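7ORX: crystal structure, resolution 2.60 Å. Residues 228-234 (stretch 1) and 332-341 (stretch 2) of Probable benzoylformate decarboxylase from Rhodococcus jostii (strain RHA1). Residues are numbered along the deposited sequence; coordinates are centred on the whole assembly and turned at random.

Stretch 1 (228-234) EKLRAPV
Stretch 2 (332-341) VKPSDRSPLP

The end of a helix that begins earlier in the chain, reaching Lys229 and about Leu230, and the loop that follows pack against 332-341, which has no regular secondary structure; together they bury 605 Å². Most of stretch 2 has phi -48 to -90° and psi 133 to 163°; Asp336 (-85/69) and Arg337 (-140/151) depart from this, and Arg337 N donates to Ser335 O (3.1 Å). The CA atoms pair Lys229 with Pro334 (4.5 Å), Leu230 with Ser335 (5.5 Å) and Arg231 with Pro339 (5.4 Å), so the numbering rises together, with 336-338 passed over between the second and third pairs.

Lys229 O and Leu230 O accept two of the three hydrogen bonds between the stretches. Ser335 N donates to Lys229 O (3.1 Å), which also receives a CA-H...O contact from Pro334 CA (3.5 Å). Arg337 NH2 donates almost linearly to Leu230 O (2.9 Å, 174°), approaching with the edge of its guanidinium. To reach it, Arg337 takes chi1 -106° and chi2 107°, both between wells, then chi3 p.

Arg231, the residue most covered, leaves the helix with positive phi (44/45) in a Schellman motif. Its CB points toward stretch 2, and chi1 m, chi2 p, chi3 t, chi4 97° let NH1 donate to Glu228 O (2.8 Å), the carbonyl also bonded by Arg231 N (3.2 Å). Arg231 NE donates to Arg337 O (3.2 Å), near the guanidinium plane, while Pro334 CB lies over one face, 4.3 Å from Arg231 NH1. The long arginine thus ties the helix end to stretch 2; Arg231 CG lies 3.8 Å from Pro339 CA.

Carbon-rich side chains complete the contact. Lys229 (chi1 m, chi2 -130°, chi3 t) sets CB 3.7 Å from Val332 CG2 (chi1 m). Leu230 (m, t) points its CB away, yet its CD2 lies 3.7 Å from Ser335 OG. Leu230 and Val332 are buried, as suits branched apolar side chains. The CA-to-CB bond of Leu340 points toward stretch 1, and chi1 m, chi2 t place CD1 4.3 Å from Pro233 CD.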

# COMPACT_ATOMS: atom_id res chain seq x y z
N GLU C 228 -9.14 40.15 -23.20
CA GLU C 228 -9.58 41.41 -23.86
C GLU C 228 -9.53 42.56 -22.84
O GLU C 228 -8.94 43.60 -23.16
CB GLU C 228 -10.94 41.26 -24.54
CG GLU C 228 -10.79 40.69 -25.97
CD GLU C 228 -12.00 39.96 -26.56
OE1 GLU C 228 -13.06 39.86 -25.83
OE2 GLU C 228 -11.87 39.46 -27.74
N LYS C 229 -10.05 42.36 -21.63
CA LYS C 229 -10.16 43.47 -20.65
C LYS C 229 -8.78 43.92 -20.18
O LYS C 229 -8.60 45.12 -19.96
CB LYS C 229 -10.99 43.04 -19.42
CG LYS C 229 -12.43 42.71 -19.77
CD LYS C 229 -13.43 43.40 -18.89
CE LYS C 229 -14.85 43.26 -19.38
NZ LYS C 229 -15.76 43.11 -18.23
N LEU C 230 -7.85 42.98 -20.00
CA LEU C 230 -6.48 43.29 -19.51
C LEU C 230 -5.52 43.56 -20.67
O LEU C 230 -4.35 43.81 -20.38
CB LEU C 230 -5.97 42.11 -18.69
CG LEU C 230 -6.66 41.91 -17.35
CD1 LEU C 230 -6.10 40.65 -16.70
CD2 LEU C 230 -6.48 43.12 -16.45
N ARG C 231 -5.98 43.47 -21.92
CA ARG C 231 -5.10 43.55 -23.10
C ARG C 231 -3.86 42.69 -22.84
O ARG C 231 -2.72 43.16 -23.15
CB ARG C 231 -4.78 45.01 -23.41
CG ARG C 231 -6.02 45.79 -23.83
CD ARG C 231 -6.80 46.37 -22.65
NE ARG C 231 -7.64 47.48 -23.09
CZ ARG C 231 -8.93 47.42 -23.39
NH1 ARG C 231 -9.63 46.30 -23.23
NH2 ARG C 231 -9.52 48.51 -23.82
N ALA C 232 -4.07 41.49 -22.32
CA ALA C 232 -2.99 40.63 -21.80
C ALA C 232 -2.67 39.56 -22.83
O ALA C 232 -3.57 38.98 -23.43
CB ALA C 232 -3.42 39.98 -20.53
N PRO C 233 -1.37 39.28 -23.06
CA PRO C 233 -0.99 38.08 -23.76
C PRO C 233 -1.39 36.82 -22.98
O PRO C 233 -1.45 36.87 -21.76
CB PRO C 233 0.53 38.19 -23.88
CG PRO C 233 0.95 39.20 -22.90
CD PRO C 233 -0.23 40.11 -22.71
N VAL C 234 -1.69 35.76 -23.72
CA VAL C 234 -2.14 34.45 -23.19
C VAL C 234 -1.21 33.37 -23.71
O VAL C 234 -1.11 33.24 -24.89
CB VAL C 234 -3.59 34.16 -23.59
CG1 VAL C 234 -4.00 32.75 -23.22
CG2 VAL C 234 -4.54 35.17 -22.97
N VAL C 332 -13.43 42.86 -13.75
CA VAL C 332 -12.20 43.69 -13.98
C VAL C 332 -12.52 44.83 -14.95
O VAL C 332 -13.33 44.63 -15.87
CB VAL C 332 -10.98 42.88 -14.46
CG1 VAL C 332 -10.60 41.79 -13.47
CG2 VAL C 332 -11.21 42.31 -15.83
N LYS C 333 -11.93 46.00 -14.68
CA LYS C 333 -12.09 47.26 -15.47
C LYS C 333 -11.20 47.14 -16.70
O LYS C 333 -10.07 46.66 -16.61
CB LYS C 333 -11.69 48.50 -14.64
CG LYS C 333 -12.67 48.95 -13.55
CD LYS C 333 -14.14 49.07 -14.02
CE LYS C 333 -14.40 49.54 -15.46
NZ LYS C 333 -14.60 51.00 -15.60
N PRO C 334 -11.68 47.53 -17.91
CA PRO C 334 -10.79 47.68 -19.06
C PRO C 334 -9.54 48.51 -18.66
O PRO C 334 -9.72 49.49 -17.97
CB PRO C 334 -11.67 48.37 -20.12
CG PRO C 334 -13.07 47.93 -19.76
CD PRO C 334 -13.08 47.83 -18.24
N SER C 335 -8.34 48.06 -19.03
CA SER C 335 -7.05 48.68 -18.63
C SER C 335 -6.60 49.77 -19.64
O SER C 335 -7.09 49.82 -20.86
CB SER C 335 -5.97 47.64 -18.51
OG SER C 335 -6.33 46.57 -17.66
N ASP C 336 -5.66 50.59 -19.16
CA ASP C 336 -4.93 51.63 -19.92
C ASP C 336 -3.72 50.96 -20.61
O ASP C 336 -2.53 51.20 -20.25
CB ASP C 336 -4.60 52.83 -19.02
CG ASP C 336 -4.44 54.12 -19.79
OD1 ASP C 336 -4.77 54.16 -21.01
OD2 ASP C 336 -3.95 55.08 -19.18
N ARG C 337 -4.07 50.13 -21.59
CA ARG C 337 -3.22 49.53 -22.64
C ARG C 337 -3.99 49.52 -23.96
O ARG C 337 -5.21 49.37 -23.90
CB ARG C 337 -2.93 48.09 -22.22
CG ARG C 337 -1.51 47.87 -21.72
CD ARG C 337 -1.35 47.67 -20.24
NE ARG C 337 -2.20 46.59 -19.77
CZ ARG C 337 -2.36 46.28 -18.50
NH1 ARG C 337 -1.68 46.95 -17.58
NH2 ARG C 337 -3.15 45.27 -18.18
N SER C 338 -3.31 49.59 -25.13
CA SER C 338 -3.97 49.46 -26.46
C SER C 338 -4.36 48.00 -26.66
O SER C 338 -3.60 47.11 -26.29
CB SER C 338 -3.11 49.95 -27.60
OG SER C 338 -2.63 51.26 -27.37
N PRO C 339 -5.56 47.71 -27.23
CA PRO C 339 -5.93 46.35 -27.61
C PRO C 339 -4.86 45.72 -28.49
O PRO C 339 -4.34 46.42 -29.28
CB PRO C 339 -7.23 46.53 -28.44
CG PRO C 339 -7.82 47.82 -27.93
CD PRO C 339 -6.63 48.68 -27.52
N LEU C 340 -4.56 44.45 -28.35
CA LEU C 340 -3.38 43.81 -29.01
C LEU C 340 -3.66 43.64 -30.51
O LEU C 340 -4.80 43.44 -30.94
CB LEU C 340 -3.03 42.49 -28.33
CG LEU C 340 -2.50 42.63 -26.89
CD1 LEU C 340 -2.56 41.31 -26.13
CD2 LEU C 340 -1.08 43.19 -26.87
N PRO C 341 -2.64 43.78 -31.39
CA PRO C 341 -2.85 43.63 -32.84
C PRO C 341 -3.22 42.20 -33.22
O PRO C 341 -2.89 41.26 -32.50
CB PRO C 341 -1.52 44.07 -33.46
CG PRO C 341 -0.50 43.93 -32.37
CD PRO C 341 -1.24 44.13 -31.06